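Local coordinates for uncharacterized protein (Magnetospirillum magneticum AMB-1, PDB 5MU5) that probably acts as a Maf-family glycosyltransferase that modifies flagellin with sugar and is involved in formation of the bacterial flagellum, at residues A9-V12 / T13-E17. Sequence-based numbering, arbitrary orientation.
Sequences AELV and TANLE. Unlike the reference sequence in segment 13-17: Thr13 (reference Ser), Asn15 (reference Tyr).
Asn15 packs against Leu11, one helical turn back. Asn15 CB comes first, 3.4 Å from Leu11 O, the same carbonyl that takes the backbone hydrogen bond of Asn15 N at 2.8 Å. With chi1 at -71°, Asn15 CG stands beside the backbone N and turns back toward the preceding turn, reaching 3.2 Å from Leu11 O. Asn15 ND2 runs across the isobutyl group of Leu11, 3.5 Å from CD1, and although it also passes near Leu11 O, the angle there is too poor for a hydrogen bond. Asn15 OD1 grazes Leu11 CD1 at 3.8 Å. Both ends of this buried amide find their polar partners elsewhere in the chain: ND2 donates to Leu161 O and Val164 O, while OD1 accepts from Trp166 N. Asn15 thus ties helix 9-22, the first helix of the Maf N-terminal region, to the link after helix 154-160 and to the start of helix 166-171. Around it the backbone is regular alpha-helix, with i to i+4 bonds also from Ala14 N to Glu10 O and from Leu16 N to Val12 O. On the exposed flank Thr13 adds a side-chain bond to this pattern. Its OG1, beside its own backbone N, donates to Ala9 O at 2.9 Å; Thr13 N reaches that oxygen from the opposite face of the carbonyl plane, with an N-H...O angle of 168°.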
ATOM      1  N   ALA A   9      21.862  23.465 -32.021  1.00 64.02           N
ATOM      2  CA  ALA A   9      22.539  23.947 -30.810  1.00 62.79           C
ATOM      3  C   ALA A   9      21.669  24.846 -29.927  1.00 60.90           C
ATOM      4  O   ALA A   9      21.769  24.769 -28.713  1.00 61.35           O
ATOM      5  CB  ALA A   9      23.845  24.645 -31.163  1.00 60.08           C
ATOM      6  N   GLU A  10      20.823  25.685 -30.528  1.00 61.98           N
ATOM      7  CA  GLU A  10      19.932  26.573 -29.758  1.00 61.10           C
ATOM      8  C   GLU A  10      18.910  25.761 -28.978  1.00 54.73           C
ATOM      9  O   GLU A  10      18.637  26.060 -27.827  1.00 52.67           O
ATOM     10  CB  GLU A  10      19.209  27.572 -30.672  1.00 64.75           C
ATOM     11  CG  GLU A  10      20.153  28.564 -31.343  1.00 73.62           C
ATOM     12  CD  GLU A  10      19.451  29.554 -32.270  1.00 78.25           C
ATOM     13  OE1 GLU A  10      18.202  29.507 -32.371  1.00 78.64           O
ATOM     14  OE2 GLU A  10      20.160  30.375 -32.905  1.00 78.90           O
ATOM     15  N   LEU A  11      18.347  24.750 -29.631  1.00 51.77           N
ATOM     16  CA  LEU A  11      17.401  23.832 -29.004  1.00 50.25           C
ATOM     17  C   LEU A  11      18.084  22.989 -27.925  1.00 47.10           C
ATOM     18  O   LEU A  11      17.517  22.785 -26.838  1.00 45.98           O
ATOM     19  CB  LEU A  11      16.763  22.916 -30.051  1.00 51.24           C
ATOM     20  CG  LEU A  11      15.806  21.842 -29.510  1.00 51.61           C
ATOM     21  CD1 LEU A  11      14.624  22.454 -28.765  1.00 50.57           C
ATOM     22  CD2 LEU A  11      15.328  20.956 -30.647  1.00 52.79           C
ATOM     23  N   VAL A  12      19.297  22.516 -28.213  1.00 44.56           N
ATOM     24  CA  VAL A  12      20.046  21.741 -27.233  1.00 43.50           C
ATOM     25  C   VAL A  12      20.294  22.569 -25.977  1.00 43.17           C
ATOM     26  O   VAL A  12      19.980  22.129 -24.876  1.00 43.56           O
ATOM     27  CB  VAL A  12      21.367  21.212 -27.793  1.00 43.29           C
ATOM     28  CG1 VAL A  12      22.208  20.578 -26.695  1.00 42.20           C
ATOM     29  CG2 VAL A  12      21.085  20.187 -28.887  1.00 43.45           C
ATOM     30  N   THR A  13      20.811  23.774 -26.156  1.00 43.86           N
ATOM     31  CA  THR A  13      21.088  24.669 -25.044  1.00 44.38           C
ATOM     32  C   THR A  13      19.825  24.976 -24.278  1.00 42.98           C
ATOM     33  O   THR A  13      19.807  24.854 -23.060  1.00 43.79           O
ATOM     34  CB  THR A  13      21.697  25.977 -25.539  1.00 47.30           C
ATOM     35  OG1 THR A  13      22.915  25.679 -26.212  1.00 51.44           O
ATOM     36  CG2 THR A  13      21.998  26.943 -24.382  1.00 47.72           C
ATOM     37  N   ALA A  14      18.772  25.352 -24.993  1.00 41.70           N
ATOM     38  CA  ALA A  14      17.481  25.630 -24.375  1.00 40.63           C
ATOM     39  C   ALA A  14      16.937  24.413 -23.581  1.00 39.30           C
ATOM     40  O   ALA A  14      16.419  24.586 -22.491  1.00 38.56           O
ATOM     41  CB  ALA A  14      16.477  26.085 -25.424  1.00 39.31           C
ATOM     42  N   ASN A  15      17.049  23.202 -24.123  1.00 39.98           N
ATOM     43  CA  ASN A  15      16.634  21.998 -23.386  1.00 39.04           C
ATOM     44  C   ASN A  15      17.536  21.702 -22.196  1.00 39.18           C
ATOM     45  O   ASN A  15      17.063  21.341 -21.133  1.00 40.48           O
ATOM     46  CB  ASN A  15      16.632  20.763 -24.290  1.00 40.54           C
ATOM     47  CG  ASN A  15      15.516  20.781 -25.310  1.00 40.94           C
ATOM     48  OD1 ASN A  15      14.471  21.368 -25.084  1.00 43.28           O
ATOM     49  ND2 ASN A  15      15.727  20.117 -26.428  1.00 42.24           N
ATOM     50  N   LEU A  16      18.842  21.831 -22.367  1.00 40.46           N
ATOM     51  CA  LEU A  16      19.754  21.548 -21.267  1.00 41.01           C
ATOM     52  C   LEU A  16      19.491  22.508 -20.120  1.00 41.20           C
ATOM     53  O   LEU A  16      19.482  22.104 -18.950  1.00 43.10           O
ATOM     54  CB  LEU A  16      21.211  21.624 -21.722  1.00 42.84           C
ATOM     55  CG  LEU A  16      22.253  21.296 -20.656  1.00 44.40           C
ATOM     56  CD1 LEU A  16      22.028  19.895 -20.101  1.00 44.26           C
ATOM     57  CD2 LEU A  16      23.660  21.414 -21.222  1.00 45.51           C
ATOM     58  N   GLU A  17      19.236  23.765 -20.450  1.00 41.06           N
ATOM     59  CA  GLU A  17      18.909  24.768 -19.433  1.00 43.34           C
ATOM     60  C   GLU A  17      17.653  24.374 -18.643  1.00 41.08           C
ATOM     61  O   GLU A  17      17.628  24.470 -17.422  1.00 39.49           O
ATOM     62  CB  GLU A  17      18.718  26.148 -20.079  1.00 45.61           C
ATOM     63  CG  GLU A  17      20.002  26.773 -20.611  1.00 50.16           C
ATOM     64  CD  GLU A  17      19.777  27.987 -21.515  1.00 54.14           C
ATOM     65  OE1 GLU A  17      18.641  28.215 -21.989  1.00 57.21           O
ATOM     66  OE2 GLU A  17      20.755  28.724 -21.768  1.00 60.97           O
TER